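Local structure of putative thioesterase II (Thermobifida fusca, 3BBJ) at residues 12-26 with 40-52. The protein is probably an acyl-CoA thioesterase with two hotdog domains in one chain, expected to hydrolyse the thioester bond of acyl-CoA substrates. Numbering follows the deposited sequence.
Sequences TEVVRVGENRYAVEL and YLMTVLQRSALAE
Val-44, on helix 38-51, is the apolar centre of this contact with the hairpin of strands 14-18 and 21-26. Its CG1, anti to the backbone N (chi1 159°), lies 3.5 Å from Val-14 CG1 on one strand and meets CG2 of Val-24, tip to tip, on the other. Val-14 turns its second methyl, CG2, to the CB of Arg-47. Toward the start of the helix, Leu-26 CD1 touches Leu-41 CD2 at 3.5 Å, while Leu-26 CD2 packs against CE2 of the Tyr-40 ring. Thr-12 CG2 approaches CE1 of that ring obliquely at 3.6 Å and packs closely on Thr-43 CG2.

Polar contacts lie at both ends. Tyr-22 OH donates a 2.6 Å hydrogen bond to the anti lone pair of Glu-52 OE2. The carboxylate, brought round by a bend at chi2 (-73°), stands nearly perpendicular to the ring, with OE2 in the ring plane at its edge. Ser-48 CB lies over one ring face, and Ala-51 CB is 3.3 Å from Tyr-22 OH. A phenylalanine in place of Tyr-22 would probably leave Glu-52 OE2 without its hydroxyl donor and the contact of the OH with Ala-51 CB unmade. At the other end, Tyr-40 OH lies 3.1 Å from Glu-25 O and hydrogen-bonds to Ala-11 O and Asp-27 N, while Thr-12 OG1 bonds to Phe-8 O.

The hairpin turns through a type II turn, Gly-18 to Arg-21, with a classic bulge where Val-17 N and Gly-18 N share Arg-21 O. Helix 38-51 is consistent with the central helix of a hotdog domain, which the sheet wraps. Strand 21-26 pairs antiparallel with strand 72-82, Leu-45 packs on strands 57-65 and 88-96, and Thr-43 meets helix 191-198.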
ATOM      1  N   THR A  12      -3.110 -24.619   1.046  1.00 54.47           N
ATOM      2  CA  THR A  12      -3.705 -23.403   0.489  1.00 55.13           C
ATOM      3  C   THR A  12      -4.785 -23.631  -0.566  1.00 56.82           C
ATOM      4  O   THR A  12      -5.264 -22.675  -1.169  1.00 58.29           O
ATOM      5  CB  THR A  12      -2.587 -22.488  -0.118  1.00 55.40           C
ATOM      6  OG1 THR A  12      -1.910 -23.178  -1.190  1.00 55.38           O
ATOM      7  CG2 THR A  12      -1.568 -22.107   0.957  1.00 51.02           C
ATOM      8  N   GLU A  13      -5.177 -24.874  -0.813  1.00 59.51           N
ATOM      9  CA  GLU A  13      -6.189 -25.130  -1.836  1.00 62.48           C
ATOM     10  C   GLU A  13      -7.552 -24.645  -1.370  1.00 59.55           C
ATOM     11  O   GLU A  13      -7.918 -24.839  -0.221  1.00 59.96           O
ATOM     12  CB  GLU A  13      -6.259 -26.625  -2.213  1.00 64.39           C
ATOM     13  CG  GLU A  13      -6.757 -27.560  -1.109  1.00 67.06           C
ATOM     14  CD  GLU A  13      -7.189 -28.935  -1.628  1.00 68.75           C
ATOM     15  OE1 GLU A  13      -7.731 -29.020  -2.760  1.00 74.23           O
ATOM     16  OE2 GLU A  13      -7.005 -29.927  -0.875  1.00 73.70           O
ATOM     17  N   VAL A  14      -8.288 -24.009  -2.276  1.00 58.42           N
ATOM     18  CA  VAL A  14      -9.625 -23.492  -1.987  1.00 57.15           C
ATOM     19  C   VAL A  14     -10.594 -24.143  -2.961  1.00 57.97           C
ATOM     20  O   VAL A  14     -10.311 -24.255  -4.156  1.00 57.14           O
ATOM     21  CB  VAL A  14      -9.675 -21.935  -2.079  1.00 57.91           C
ATOM     22  CG1 VAL A  14      -8.496 -21.320  -1.307  1.00 54.53           C
ATOM     23  CG2 VAL A  14      -9.667 -21.448  -3.521  1.00 55.54           C
ATOM     24  N   VAL A  15     -11.730 -24.598  -2.448  1.00 59.13           N
ATOM     25  CA  VAL A  15     -12.698 -25.332  -3.267  1.00 58.50           C
ATOM     26  C   VAL A  15     -13.926 -24.492  -3.481  1.00 58.79           C
ATOM     27  O   VAL A  15     -14.471 -23.928  -2.544  1.00 59.34           O
ATOM     28  CB  VAL A  15     -13.102 -26.699  -2.631  1.00 58.64           C
ATOM     29  CG1 VAL A  15     -14.205 -27.363  -3.418  1.00 52.70           C
ATOM     30  CG2 VAL A  15     -11.897 -27.629  -2.551  1.00 58.32           C
ATOM     31  N   ARG A  16     -14.340 -24.420  -4.740  1.00 60.13           N
ATOM     32  CA  ARG A  16     -15.539 -23.709  -5.166  1.00 61.84           C
ATOM     33  C   ARG A  16     -16.774 -24.482  -4.668  1.00 62.16           C
ATOM     34  O   ARG A  16     -17.040 -25.602  -5.098  1.00 61.67           O
ATOM     35  CB  ARG A  16     -15.463 -23.554  -6.697  1.00 62.59           C
ATOM     36  CG  ARG A  16     -16.736 -23.335  -7.484  1.00 66.42           C
ATOM     37  CD  ARG A  16     -17.429 -22.050  -7.163  1.00 69.12           C
ATOM     38  NE  ARG A  16     -18.215 -21.523  -8.289  1.00 71.96           N
ATOM     39  CZ  ARG A  16     -19.288 -22.101  -8.841  1.00 70.23           C
ATOM     40  NH1 ARG A  16     -19.735 -23.288  -8.437  1.00 72.14           N
ATOM     41  NH2 ARG A  16     -19.914 -21.491  -9.835  1.00 70.52           N
ATOM     42  N   VAL A  17     -17.483 -23.878  -3.716  1.00 62.60           N
ATOM     43  CA  VAL A  17     -18.661 -24.468  -3.068  1.00 63.44           C
ATOM     44  C   VAL A  17     -20.010 -23.959  -3.620  1.00 63.36           C
ATOM     45  O   VAL A  17     -21.047 -24.586  -3.416  1.00 62.88           O
ATOM     46  CB  VAL A  17     -18.584 -24.177  -1.538  1.00 64.04           C
ATOM     47  CG1 VAL A  17     -19.974 -24.184  -0.885  1.00 65.37           C
ATOM     48  CG2 VAL A  17     -17.625 -25.165  -0.863  1.00 61.88           C
ATOM     49  N   GLY A  18     -19.977 -22.819  -4.304  1.00 64.42           N
ATOM     50  CA  GLY A  18     -21.169 -22.174  -4.854  1.00 64.74           C
ATOM     51  C   GLY A  18     -20.747 -20.934  -5.624  1.00 65.39           C
ATOM     52  O   GLY A  18     -19.566 -20.627  -5.698  1.00 65.49           O
ATOM     53  N   GLU A  19     -21.694 -20.200  -6.193  1.00 66.71           N
ATOM     54  CA  GLU A  19     -21.310 -19.058  -6.990  1.00 69.19           C
ATOM     55  C   GLU A  19     -20.871 -17.903  -6.080  1.00 67.42           C
ATOM     56  O   GLU A  19     -21.603 -17.484  -5.171  1.00 66.62           O
ATOM     57  CB  GLU A  19     -22.370 -18.677  -8.031  1.00 69.50           C
ATOM     58  CG  GLU A  19     -23.542 -17.835  -7.581  1.00 74.15           C
ATOM     59  CD  GLU A  19     -24.209 -17.134  -8.766  1.00 74.84           C
ATOM     60  OE1 GLU A  19     -23.856 -17.455  -9.928  1.00 79.65           O
ATOM     61  OE2 GLU A  19     -25.070 -16.249  -8.534  1.00 85.68           O
ATOM     62  N   ASN A  20     -19.638 -17.443  -6.327  1.00 65.60           N
ATOM     63  CA  ASN A  20     -18.943 -16.445  -5.507  1.00 63.14           C
ATOM     64  C   ASN A  20     -18.669 -16.946  -4.082  1.00 60.98           C
ATOM     65  O   ASN A  20     -18.555 -16.139  -3.145  1.00 58.84           O
ATOM     66  CB  ASN A  20     -19.738 -15.141  -5.465  1.00 63.29           C
ATOM     67  CG  ASN A  20     -20.072 -14.620  -6.848  1.00 64.72           C
ATOM     68  OD1 ASN A  20     -19.177 -14.385  -7.671  1.00 59.53           O
ATOM     69  ND2 ASN A  20     -21.366 -14.427  -7.108  1.00 58.98           N
ATOM     70  N   ARG A  21     -18.546 -18.270  -3.939  1.00 59.15           N
ATOM     71  CA  ARG A  21     -18.401 -18.921  -2.633  1.00 57.81           C
ATOM     72  C   ARG A  21     -17.419 -20.095  -2.664  1.00 55.96           C
ATOM     73  O   ARG A  21     -17.519 -21.001  -3.508  1.00 53.89           O
ATOM     74  CB  ARG A  21     -19.765 -19.382  -2.106  1.00 57.98           C
ATOM     75  CG  ARG A  21     -20.572 -18.283  -1.436  1.00 61.19           C
ATOM     76  CD  ARG A  21     -20.037 -17.968  -0.030  1.00 64.14           C
ATOM     77  N   TYR A  22     -16.476 -20.065  -1.720  1.00 54.45           N
ATOM     78  CA  TYR A  22     -15.411 -21.054  -1.643  1.00 52.46           C
ATOM     79  C   TYR A  22     -15.224 -21.529  -0.226  1.00 51.93           C
ATOM     80  O   TYR A  22     -15.597 -20.842   0.716  1.00 51.44           O
ATOM     81  CB  TYR A  22     -14.103 -20.449  -2.160  1.00 52.69           C
ATOM     82  CG  TYR A  22     -14.117 -20.106  -3.634  1.00 48.58           C
ATOM     83  CD1 TYR A  22     -14.742 -18.957  -4.103  1.00 52.14           C
ATOM     84  CD2 TYR A  22     -13.483 -20.920  -4.552  1.00 46.33           C
ATOM     85  CE1 TYR A  22     -14.750 -18.639  -5.464  1.00 50.07           C
ATOM     86  CE2 TYR A  22     -13.473 -20.607  -5.904  1.00 48.09           C
ATOM     87  CZ  TYR A  22     -14.108 -19.477  -6.356  1.00 48.84           C
ATOM     88  OH  TYR A  22     -14.094 -19.206  -7.714  1.00 53.67           O
ATOM     89  N   ALA A  23     -14.669 -22.726  -0.089  1.00 52.08           N
ATOM     90  CA  ALA A  23     -14.368 -23.312   1.210  1.00 52.57           C
ATOM     91  C   ALA A  23     -12.867 -23.537   1.297  1.00 53.49           C
ATOM     92  O   ALA A  23     -12.217 -23.846   0.293  1.00 53.47           O
ATOM     93  CB  ALA A  23     -15.113 -24.634   1.397  1.00 52.19           C
ATOM     94  N   VAL A  24     -12.324 -23.379   2.498  1.00 54.26           N
ATOM     95  CA  VAL A  24     -10.904 -23.563   2.731  1.00 54.78           C
ATOM     96  C   VAL A  24     -10.698 -24.168   4.132  1.00 54.28           C
ATOM     97  O   VAL A  24     -11.516 -23.964   5.027  1.00 53.89           O
ATOM     98  CB  VAL A  24     -10.170 -22.187   2.571  1.00 54.96           C
ATOM     99  CG1 VAL A  24     -10.514 -21.244   3.728  1.00 55.93           C
ATOM    100  CG2 VAL A  24      -8.674 -22.365   2.461  1.00 54.94           C
ATOM    101  N   GLU A  25      -9.625 -24.936   4.295  1.00 55.67           N
ATOM    102  CA  GLU A  25      -9.202 -25.469   5.604  1.00 57.85           C
ATOM    103  C   GLU A  25      -7.917 -24.788   6.058  1.00 56.00           C
ATOM    104  O   GLU A  25      -6.876 -24.929   5.423  1.00 55.14           O
ATOM    105  CB  GLU A  25      -8.970 -26.997   5.544  1.00 60.18           C
ATOM    106  CG  GLU A  25     -10.072 -27.834   6.204  1.00 65.86           C
ATOM    107  CD  GLU A  25      -9.926 -27.912   7.722  1.00 73.60           C
ATOM    108  OE1 GLU A  25      -8.779 -27.960   8.229  1.00 73.67           O
ATOM    109  OE2 GLU A  25     -10.964 -27.940   8.413  1.00 79.62           O
ATOM    110  N   LEU A  26      -7.984 -24.056   7.159  1.00 55.49           N
ATOM    111  CA  LEU A  26      -6.801 -23.354   7.654  1.00 54.63           C
ATOM    112  C   LEU A  26      -5.914 -24.346   8.386  1.00 53.50           C
ATOM    113  O   LEU A  26      -6.328 -24.982   9.348  1.00 52.57           O
ATOM    114  CB  LEU A  26      -7.167 -22.160   8.542  1.00 54.19           C
ATOM    115  CG  LEU A  26      -8.073 -21.113   7.883  1.00 53.65           C
ATOM    116  CD1 LEU A  26      -7.890 -19.813   8.591  1.00 48.10           C
ATOM    117  CD2 LEU A  26      -7.797 -20.946   6.382  1.00 48.81           C
ATOM    118  N   TYR A  40      -0.534 -16.320   4.985  1.00 48.90           N
ATOM    119  CA  TYR A  40      -1.193 -17.571   4.629  1.00 50.22           C
ATOM    120  C   TYR A  40      -2.654 -17.326   4.239  1.00 48.17           C
ATOM    121  O   TYR A  40      -3.143 -17.906   3.279  1.00 46.82           O
ATOM    122  CB  TYR A  40      -1.065 -18.587   5.785  1.00 52.42           C
ATOM    123  CG  TYR A  40      -1.906 -19.842   5.604  1.00 53.33           C
ATOM    124  CD1 TYR A  40      -1.602 -20.779   4.625  1.00 49.89           C
ATOM    125  CD2 TYR A  40      -3.016 -20.075   6.417  1.00 57.12           C
ATOM    126  CE1 TYR A  40      -2.377 -21.907   4.469  1.00 55.99           C
ATOM    127  CE2 TYR A  40      -3.794 -21.199   6.266  1.00 59.26           C
ATOM    128  CZ  TYR A  40      -3.479 -22.117   5.296  1.00 54.43           C
ATOM    129  OH  TYR A  40      -4.265 -23.250   5.174  1.00 53.31           O
ATOM    130  N   LEU A  41      -3.329 -16.452   4.975  1.00 47.91           N
ATOM    131  CA  LEU A  41      -4.718 -16.098   4.694  1.00 48.20           C
ATOM    132  C   LEU A  41      -4.816 -15.294   3.392  1.00 49.13           C
ATOM    133  O   LEU A  41      -5.829 -15.356   2.679  1.00 48.20           O
ATOM    134  CB  LEU A  41      -5.316 -15.289   5.840  1.00 48.52           C
ATOM    135  CG  LEU A  41      -5.199 -15.823   7.275  1.00 48.58           C
ATOM    136  CD1 LEU A  41      -5.924 -14.878   8.185  1.00 47.21           C
ATOM    137  CD2 LEU A  41      -5.763 -17.245   7.446  1.00 42.73           C
HETATM  138  N   MSE A  42      -3.758 -14.534   3.084  1.00 48.87           N
HETATM  139  CA  MSE A  42      -3.688 -13.810   1.812  1.00 47.51           C
HETATM  140  C   MSE A  42      -3.606 -14.756   0.611  1.00 47.79           C
HETATM  141  O   MSE A  42      -4.278 -14.549  -0.398  1.00 46.87           O
HETATM  142  CB  MSE A  42      -2.517 -12.830   1.822  1.00 46.40           C
HETATM  143  CG  MSE A  42      -2.864 -11.519   2.584  1.00 51.13           C
HETATM  144 SE   MSE A  42      -1.355 -10.406   3.082  0.75 43.00          SE
HETATM  145  CE  MSE A  42      -0.283 -10.623   1.482  1.00 55.67           C
ATOM    146  N   THR A  43      -2.800 -15.798   0.757  1.00 48.56           N
ATOM    147  CA  THR A  43      -2.548 -16.796  -0.265  1.00 48.72           C
ATOM    148  C   THR A  43      -3.848 -17.473  -0.690  1.00 49.46           C
ATOM    149  O   THR A  43      -4.110 -17.683  -1.882  1.00 49.95           O
ATOM    150  CB  THR A  43      -1.543 -17.855   0.279  1.00 50.31           C
ATOM    151  OG1 THR A  43      -0.237 -17.260   0.407  1.00 49.92           O
ATOM    152  CG2 THR A  43      -1.460 -19.042  -0.632  1.00 51.37           C
ATOM    153  N   VAL A  44      -4.653 -17.798   0.312  1.00 50.07           N
ATOM    154  CA  VAL A  44      -5.952 -18.433   0.118  1.00 48.85           C
ATOM    155  C   VAL A  44      -6.931 -17.470  -0.553  1.00 48.36           C
ATOM    156  O   VAL A  44      -7.667 -17.860  -1.467  1.00 49.98           O
ATOM    157  CB  VAL A  44      -6.513 -18.934   1.473  1.00 49.21           C
ATOM    158  CG1 VAL A  44      -8.023 -19.113   1.413  1.00 53.21           C
ATOM    159  CG2 VAL A  44      -5.824 -20.236   1.885  1.00 47.96           C
ATOM    160  N   LEU A  45      -6.945 -16.217  -0.107  1.00 48.34           N
ATOM    161  CA  LEU A  45      -7.825 -15.228  -0.699  1.00 47.62           C
ATOM    162  C   LEU A  45      -7.377 -14.926  -2.120  1.00 47.30           C
ATOM    163  O   LEU A  45      -8.213 -14.758  -3.007  1.00 48.33           O
ATOM    164  CB  LEU A  45      -7.860 -13.943   0.124  1.00 48.58           C
ATOM    165  CG  LEU A  45      -8.580 -13.929   1.476  1.00 49.65           C
ATOM    166  CD1 LEU A  45      -8.702 -12.460   1.934  1.00 45.89           C
ATOM    167  CD2 LEU A  45      -9.964 -14.596   1.414  1.00 48.48           C
ATOM    168  N   GLN A  46      -6.066 -14.886  -2.356  1.00 46.47           N
ATOM    169  CA  GLN A  46      -5.576 -14.646  -3.710  1.00 46.04           C
ATOM    170  C   GLN A  46      -6.128 -15.688  -4.659  1.00 46.42           C
ATOM    171  O   GLN A  46      -6.501 -15.348  -5.790  1.00 47.22           O
ATOM    172  CB  GLN A  46      -4.037 -14.628  -3.772  1.00 46.17           C
ATOM    173  CG  GLN A  46      -3.475 -14.417  -5.196  1.00 42.59           C
ATOM    174  CD  GLN A  46      -1.960 -14.237  -5.226  1.00 47.71           C
ATOM    175  OE1 GLN A  46      -1.432 -13.265  -4.696  1.00 46.27           O
ATOM    176  NE2 GLN A  46      -1.257 -15.169  -5.880  1.00 48.04           N
ATOM    177  N   ARG A  47      -6.144 -16.949  -4.210  1.00 47.97           N
ATOM    178  CA  ARG A  47      -6.629 -18.067  -5.030  1.00 50.21           C
ATOM    179  C   ARG A  47      -8.083 -17.904  -5.426  1.00 51.07           C
ATOM    180  O   ARG A  47      -8.462 -18.174  -6.563  1.00 52.29           O
ATOM    181  CB  ARG A  47      -6.467 -19.408  -4.296  1.00 51.77           C
ATOM    182  CG  ARG A  47      -5.072 -19.962  -4.371  1.00 55.25           C
ATOM    183  CD  ARG A  47      -5.024 -21.472  -4.201  1.00 63.15           C
ATOM    184  NE  ARG A  47      -3.864 -22.018  -4.901  1.00 65.78           N
ATOM    185  CZ  ARG A  47      -2.623 -22.070  -4.419  1.00 71.08           C
ATOM    186  NH1 ARG A  47      -2.333 -21.615  -3.209  1.00 78.25           N
ATOM    187  NH2 ARG A  47      -1.650 -22.581  -5.168  1.00 77.73           N
ATOM    188  N   SER A  48      -8.894 -17.479  -4.466  1.00 52.64           N
ATOM    189  CA  SER A  48     -10.297 -17.246  -4.707  1.00 53.98           C
ATOM    190  C   SER A  48     -10.503 -16.179  -5.769  1.00 53.86           C
ATOM    191  O   SER A  48     -11.394 -16.291  -6.609  1.00 55.16           O
ATOM    192  CB  SER A  48     -10.984 -16.809  -3.410  1.00 55.32           C
ATOM    193  OG  SER A  48     -10.424 -15.612  -2.894  1.00 54.02           O
ATOM    194  N   ALA A  49      -9.674 -15.146  -5.727  1.00 52.66           N
ATOM    195  CA  ALA A  49      -9.832 -14.009  -6.619  1.00 51.65           C
ATOM    196  C   ALA A  49      -9.474 -14.341  -8.053  1.00 51.00           C
ATOM    197  O   ALA A  49     -10.164 -13.928  -8.981  1.00 52.88           O
ATOM    198  CB  ALA A  49      -9.013 -12.838  -6.125  1.00 51.04           C
ATOM    199  N   LEU A  50      -8.386 -15.068  -8.242  1.00 51.42           N
ATOM    200  CA  LEU A  50      -7.952 -15.434  -9.589  1.00 52.14           C
ATOM    201  C   LEU A  50      -8.862 -16.498 -10.208  1.00 52.89           C
ATOM    202  O   LEU A  50      -8.931 -16.617 -11.427  1.00 51.63           O
ATOM    203  CB  LEU A  50      -6.506 -15.942  -9.568  1.00 53.94           C
ATOM    204  CG  LEU A  50      -5.441 -14.955  -9.090  1.00 50.11           C
ATOM    205  CD1 LEU A  50      -4.112 -15.674  -8.889  1.00 48.52           C
ATOM    206  CD2 LEU A  50      -5.317 -13.841 -10.084  1.00 43.63           C
ATOM    207  N   ALA A  51      -9.530 -17.286  -9.365  1.00 54.05           N
ATOM    208  CA  ALA A  51     -10.513 -18.259  -9.841  1.00 54.10           C
ATOM    209  C   ALA A  51     -11.697 -17.523 -10.471  1.00 55.07           C
ATOM    210  O   ALA A  51     -12.325 -18.024 -11.413  1.00 55.63           O
ATOM    211  CB  ALA A  51     -10.985 -19.159  -8.707  1.00 53.16           C
ATOM    212  N   GLU A  52     -11.979 -16.325  -9.969  1.00 56.47           N
ATOM    213  CA  GLU A  52     -13.094 -15.511 -10.456  1.00 57.46           C
ATOM    214  C   GLU A  52     -12.723 -14.562 -11.591  1.00 57.56           C
ATOM    215  O   GLU A  52     -13.581 -13.835 -12.090  1.00 57.98           O
ATOM    216  CB  GLU A  52     -13.680 -14.708  -9.290  1.00 57.37           C
ATOM    217  CG  GLU A  52     -14.323 -15.595  -8.214  1.00 62.04           C
ATOM    218  CD  GLU A  52     -15.656 -16.199  -8.653  1.00 64.59           C
ATOM    219  OE1 GLU A  52     -16.556 -15.422  -9.045  1.00 60.83           O
ATOM    220  OE2 GLU A  52     -15.805 -17.446  -8.596  1.00 66.54           O
TER